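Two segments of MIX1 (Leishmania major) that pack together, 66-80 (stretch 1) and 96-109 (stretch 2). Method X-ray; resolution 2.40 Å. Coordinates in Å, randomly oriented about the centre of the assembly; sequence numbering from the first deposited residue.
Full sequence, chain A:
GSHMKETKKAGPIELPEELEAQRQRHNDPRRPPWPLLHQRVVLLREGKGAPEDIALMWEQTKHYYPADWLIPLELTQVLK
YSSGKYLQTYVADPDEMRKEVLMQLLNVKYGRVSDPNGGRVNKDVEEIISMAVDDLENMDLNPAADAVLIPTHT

Stretch 1 66-80: PADWLIPLELTQVLK
Stretch 2, residues 96-109: EMRKEVLMQLLNVK

Pro-72 and Val-101 form the apolar centre of this contact, their CA atoms 5.7 Å apart. Both CA-to-CB bonds point toward the opposing stretch, and Val-101 (chi1 t) sets CG1 3.8 Å from Pro-72 CB and 3.5 Å from Pro-72 O. The proline ring, C-gamma exo, also meets Leu-105, with CB 3.7 Å from Leu-105 CG. Leu-105 (m, t) starts sideways, but its end comes nearer, so that CD2 lies 3.9 Å from Trp-69 CB. Thr-76 (m) borders the same pocket: its OG1 donates to Pro-72 O at 2.8 Å, one turn back, which satisfies the hydroxyl beside Val-101 CG1 (3.8 Å from OG1).

The frame is a pair of helices, 70-80 and 96-109, whose axes approach to 9.6 Å with 144° between their N-to-C directions, a splayed antiparallel arrangement. Phi/psi values stay near -62/-43 through both, and i to i+4 backbone bonds run from Leu-73 N to Trp-69 O (2.8 Å) and from Val-101 N to Met-97 O (2.9 Å). The register descends accordingly: Ala-67 CA lies 5.9 Å from Val-108 CA, Trp-69 CA 5.8 Å from Leu-105 CA, and Leu-79 CA 7.3 Å from Arg-98 CA.

Toward the C-terminal end of stretch 1, Leu-75 and Leu-79 both point toward stretch 2. Leu-75 has off-well angles (-97°, 6°) and places CG 3.8 Å from CE of the extended Met-97 (t, t, t). Leu-79 (m, t) rests CD1 3.8 Å from Arg-98 CA, touching the aliphatic base of a residue whose side-chain end leads away.

At the other end, Trp-69 (chi1 p, chi2 -85°) directs its indole away, leaving CB 4.2 Å from Val-108 CG1. Val-108 (t) packs CG2 3.1 Å from Ala-67 O, a tight van der Waals contact against the loop backbone.

The polar edge is built on that loop. Asp-68 (phi/psi -78/144, chi1 t) points away from stretch 2 and caps helix 70-80: OD2 accepts from Ile-71 N at 3.0 Å, and OD1 accepts a weak bond from Leu-70 N at 3.2 Å. Its carbonyl instead serves the interface. Gln-104 (t, t, chi3 -23°) reaches across so that NE2 donates to Asp-68 O at 2.7 Å and 169°, the one direct hydrogen bond between the stretches, while Pro-72 CG covers NE2 at 3.6 Å. Outermost, a water donates to Pro-66 O (2.7 Å from its oxygen) and accepts from Asn-107 ND2 (3.0 Å), bridging the stretches. In all, 642 Å² is buried.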

# COMPACT_ATOMS: atom_id res chain seq x y z
N PRO A 66 -10.27 9.13 7.66
CA PRO A 66 -11.34 8.83 6.70
C PRO A 66 -10.99 9.30 5.28
O PRO A 66 -11.67 8.90 4.33
CB PRO A 66 -12.53 9.66 7.20
CG PRO A 66 -11.94 10.74 8.07
CD PRO A 66 -10.53 10.34 8.46
N ALA A 67 -9.98 10.15 5.15
CA ALA A 67 -9.56 10.66 3.85
C ALA A 67 -8.41 9.89 3.21
O ALA A 67 -8.06 10.15 2.07
CB ALA A 67 -9.21 12.13 3.92
N ASP A 68 -7.84 8.94 3.94
CA ASP A 68 -6.71 8.16 3.42
C ASP A 68 -7.13 7.07 2.43
O ASP A 68 -8.18 6.42 2.60
CB ASP A 68 -5.92 7.51 4.56
CG ASP A 68 -4.68 6.78 4.07
OD1 ASP A 68 -3.95 7.35 3.22
OD2 ASP A 68 -4.46 5.63 4.51
N TRP A 69 -6.30 6.84 1.42
CA TRP A 69 -6.57 5.80 0.42
C TRP A 69 -5.56 4.65 0.54
O TRP A 69 -5.84 3.52 0.14
CB TRP A 69 -6.56 6.37 -1.03
CG TRP A 69 -5.27 7.05 -1.33
CD1 TRP A 69 -4.94 8.33 -1.04
CD2 TRP A 69 -4.10 6.45 -1.90
NE1 TRP A 69 -3.65 8.59 -1.42
CE2 TRP A 69 -3.11 7.45 -1.95
CE3 TRP A 69 -3.80 5.18 -2.39
CZ2 TRP A 69 -1.84 7.22 -2.48
CZ3 TRP A 69 -2.54 4.95 -2.90
CH2 TRP A 69 -1.58 5.97 -2.95
N LEU A 70 -4.39 4.96 1.08
CA LEU A 70 -3.29 4.00 1.13
C LEU A 70 -3.63 2.78 1.97
O LEU A 70 -3.48 1.63 1.53
CB LEU A 70 -2.02 4.66 1.66
CG LEU A 70 -0.72 3.86 1.51
CD1 LEU A 70 -0.67 3.13 0.16
CD2 LEU A 70 0.49 4.77 1.66
N ILE A 71 -4.12 3.01 3.18
CA ILE A 71 -4.48 1.91 4.04
C ILE A 71 -5.64 1.10 3.46
O ILE A 71 -5.58 -0.13 3.43
CB ILE A 71 -4.72 2.39 5.49
CG1 ILE A 71 -3.37 2.77 6.11
CG2 ILE A 71 -5.44 1.31 6.31
CD1 ILE A 71 -3.43 3.23 7.56
N PRO A 72 -6.69 1.78 2.96
CA PRO A 72 -7.78 1.05 2.29
C PRO A 72 -7.30 0.23 1.09
O PRO A 72 -7.81 -0.87 0.86
CB PRO A 72 -8.73 2.16 1.85
CG PRO A 72 -8.53 3.21 2.90
CD PRO A 72 -7.05 3.19 3.21
N LEU A 73 -6.34 0.75 0.35
CA LEU A 73 -5.72 -0.00 -0.73
C LEU A 73 -5.08 -1.29 -0.19
O LEU A 73 -5.29 -2.38 -0.72
CB LEU A 73 -4.68 0.87 -1.44
CG LEU A 73 -3.94 0.28 -2.64
CD1 LEU A 73 -4.90 0.15 -3.80
CD2 LEU A 73 -2.76 1.16 -3.01
N GLU A 74 -4.32 -1.16 0.89
CA GLU A 74 -3.66 -2.31 1.51
C GLU A 74 -4.67 -3.32 2.06
O GLU A 74 -4.54 -4.53 1.84
CB GLU A 74 -2.71 -1.83 2.60
CG GLU A 74 -1.51 -2.71 2.79
CD GLU A 74 -0.68 -2.83 1.53
OE1 GLU A 74 0.15 -1.93 1.25
OE2 GLU A 74 -0.88 -3.83 0.82
N LEU A 75 -5.69 -2.83 2.76
CA LEU A 75 -6.78 -3.68 3.21
C LEU A 75 -7.49 -4.40 2.05
O LEU A 75 -7.90 -5.56 2.20
CB LEU A 75 -7.79 -2.85 4.01
CG LEU A 75 -7.71 -2.85 5.53
CD1 LEU A 75 -6.49 -3.59 6.04
CD2 LEU A 75 -7.73 -1.43 6.04
N THR A 76 -7.64 -3.72 0.92
CA THR A 76 -8.24 -4.35 -0.25
C THR A 76 -7.44 -5.59 -0.66
O THR A 76 -8.01 -6.63 -0.95
CB THR A 76 -8.33 -3.40 -1.45
OG1 THR A 76 -9.18 -2.30 -1.13
CG2 THR A 76 -8.91 -4.12 -2.65
N GLN A 77 -6.11 -5.46 -0.68
CA GLN A 77 -5.25 -6.63 -0.93
C GLN A 77 -5.46 -7.72 0.13
O GLN A 77 -5.47 -8.91 -0.19
CB GLN A 77 -3.76 -6.25 -1.01
CG GLN A 77 -3.43 -5.07 -1.92
CD GLN A 77 -4.29 -5.03 -3.19
OE1 GLN A 77 -4.47 -6.04 -3.87
NE2 GLN A 77 -4.81 -3.86 -3.49
N VAL A 78 -5.62 -7.32 1.40
CA VAL A 78 -5.97 -8.29 2.44
C VAL A 78 -7.29 -9.00 2.11
O VAL A 78 -7.36 -10.22 2.13
CB VAL A 78 -5.98 -7.69 3.87
CG1 VAL A 78 -6.47 -8.71 4.88
CG2 VAL A 78 -4.59 -7.21 4.26
N LEU A 79 -8.33 -8.25 1.78
CA LEU A 79 -9.61 -8.86 1.40
C LEU A 79 -9.51 -9.68 0.10
O LEU A 79 -10.09 -10.76 -0.01
CB LEU A 79 -10.70 -7.80 1.27
CG LEU A 79 -10.90 -6.96 2.52
CD1 LEU A 79 -11.91 -5.84 2.28
CD2 LEU A 79 -11.33 -7.88 3.64
N LYS A 80 -8.77 -9.16 -0.88
CA LYS A 80 -8.52 -9.87 -2.13
C LYS A 80 -7.86 -11.24 -1.95
O LYS A 80 -8.39 -12.28 -2.36
CB LYS A 80 -7.61 -9.01 -3.00
CG LYS A 80 -7.67 -9.26 -4.50
CD LYS A 80 -7.11 -8.04 -5.24
CE LYS A 80 -6.83 -8.34 -6.69
NZ LYS A 80 -6.21 -7.15 -7.34
N GLU A 96 -19.22 -6.71 5.10
CA GLU A 96 -19.53 -5.38 5.53
C GLU A 96 -18.31 -4.50 5.58
O GLU A 96 -18.40 -3.34 5.32
CB GLU A 96 -20.23 -5.38 6.86
CG GLU A 96 -21.08 -4.17 7.14
CD GLU A 96 -22.00 -3.78 5.99
OE1 GLU A 96 -22.71 -4.65 5.45
OE2 GLU A 96 -22.03 -2.59 5.64
N MET A 97 -17.18 -5.07 5.91
CA MET A 97 -15.92 -4.37 5.91
C MET A 97 -15.52 -3.96 4.52
O MET A 97 -15.00 -2.93 4.32
CB MET A 97 -14.83 -5.23 6.52
CG MET A 97 -13.54 -4.52 6.70
SD MET A 97 -12.21 -5.51 7.18
CE MET A 97 -10.90 -4.45 6.80
N ARG A 98 -15.78 -4.83 3.58
CA ARG A 98 -15.56 -4.64 2.19
C ARG A 98 -16.27 -3.42 1.69
O ARG A 98 -15.75 -2.63 0.95
CB ARG A 98 -16.11 -5.87 1.51
CG ARG A 98 -15.88 -6.02 0.07
CD ARG A 98 -16.95 -6.86 -0.53
NE ARG A 98 -17.55 -6.11 -1.61
CZ ARG A 98 -18.83 -5.87 -1.75
NH1 ARG A 98 -19.68 -6.35 -0.91
NH2 ARG A 98 -19.23 -5.15 -2.76
N LYS A 99 -17.51 -3.29 2.12
CA LYS A 99 -18.37 -2.22 1.75
C LYS A 99 -17.94 -0.92 2.32
O LYS A 99 -18.15 0.08 1.73
CB LYS A 99 -19.77 -2.52 2.20
CG LYS A 99 -20.45 -3.45 1.29
CD LYS A 99 -21.84 -3.71 1.71
CE LYS A 99 -22.40 -4.86 0.95
NZ LYS A 99 -23.82 -5.08 1.20
N GLU A 100 -17.34 -0.95 3.49
CA GLU A 100 -16.83 0.25 4.13
C GLU A 100 -15.52 0.72 3.51
O GLU A 100 -15.34 1.91 3.28
CB GLU A 100 -16.65 0.03 5.62
CG GLU A 100 -17.94 -0.28 6.32
CD GLU A 100 -17.74 -0.71 7.76
OE1 GLU A 100 -16.60 -1.09 8.12
OE2 GLU A 100 -18.72 -0.65 8.52
N VAL A 101 -14.62 -0.22 3.23
CA VAL A 101 -13.38 0.12 2.54
C VAL A 101 -13.71 0.71 1.17
O VAL A 101 -13.13 1.73 0.76
CB VAL A 101 -12.46 -1.09 2.39
CG1 VAL A 101 -11.17 -0.70 1.68
CG2 VAL A 101 -12.14 -1.67 3.76
N LEU A 102 -14.65 0.07 0.48
CA LEU A 102 -15.13 0.57 -0.80
C LEU A 102 -15.65 2.01 -0.64
O LEU A 102 -15.18 2.93 -1.31
CB LEU A 102 -16.21 -0.36 -1.37
CG LEU A 102 -17.00 0.18 -2.57
CD1 LEU A 102 -16.07 0.56 -3.72
CD2 LEU A 102 -18.08 -0.81 -3.05
N MET A 103 -16.58 2.21 0.30
CA MET A 103 -17.09 3.54 0.59
C MET A 103 -16.01 4.60 0.85
O MET A 103 -16.08 5.72 0.32
CB MET A 103 -18.06 3.48 1.77
CG MET A 103 -18.90 4.74 1.94
SD MET A 103 -20.03 4.64 3.35
CE MET A 103 -20.66 2.97 3.17
N GLN A 104 -15.00 4.27 1.66
CA GLN A 104 -13.96 5.27 1.93
C GLN A 104 -13.12 5.61 0.68
O GLN A 104 -12.79 6.77 0.46
CB GLN A 104 -13.06 4.87 3.09
CG GLN A 104 -11.78 5.69 3.16
CD GLN A 104 -11.21 5.77 4.55
OE1 GLN A 104 -11.92 5.60 5.53
NE2 GLN A 104 -9.92 6.05 4.65
N LEU A 105 -12.79 4.59 -0.11
CA LEU A 105 -12.05 4.81 -1.35
C LEU A 105 -12.87 5.67 -2.30
O LEU A 105 -12.34 6.57 -2.94
CB LEU A 105 -11.66 3.48 -2.02
CG LEU A 105 -10.45 2.77 -1.39
CD1 LEU A 105 -10.29 1.36 -1.92
CD2 LEU A 105 -9.22 3.58 -1.65
N LEU A 106 -14.17 5.42 -2.34
CA LEU A 106 -15.06 6.20 -3.19
C LEU A 106 -15.14 7.66 -2.74
O LEU A 106 -15.17 8.56 -3.58
CB LEU A 106 -16.47 5.57 -3.28
CG LEU A 106 -16.58 4.30 -4.14
CD1 LEU A 106 -17.98 3.73 -4.09
CD2 LEU A 106 -16.15 4.57 -5.58
N ASN A 107 -15.15 7.88 -1.42
CA ASN A 107 -15.13 9.25 -0.87
C ASN A 107 -13.87 9.98 -1.30
O ASN A 107 -13.92 11.15 -1.63
CB ASN A 107 -15.23 9.27 0.67
CG ASN A 107 -16.63 8.94 1.20
OD1 ASN A 107 -17.63 9.09 0.50
ND2 ASN A 107 -16.70 8.46 2.44
N VAL A 108 -12.74 9.28 -1.29
CA VAL A 108 -11.48 9.92 -1.68
C VAL A 108 -11.47 10.25 -3.18
O VAL A 108 -11.05 11.33 -3.60
CB VAL A 108 -10.27 9.03 -1.37
CG1 VAL A 108 -9.01 9.60 -1.99
CG2 VAL A 108 -10.11 8.85 0.15
N LYS A 109 -11.93 9.30 -3.98
CA LYS A 109 -11.93 9.42 -5.42
C LYS A 109 -12.79 10.60 -5.88
O LYS A 109 -12.44 11.30 -6.83
CB LYS A 109 -12.40 8.11 -6.07
CG LYS A 109 -12.81 8.24 -7.53
CD LYS A 109 -12.88 6.91 -8.26
CE LYS A 109 -13.30 7.12 -9.71
NZ LYS A 109 -13.52 5.86 -10.44
O HOH W 1 -14.30 8.22 4.30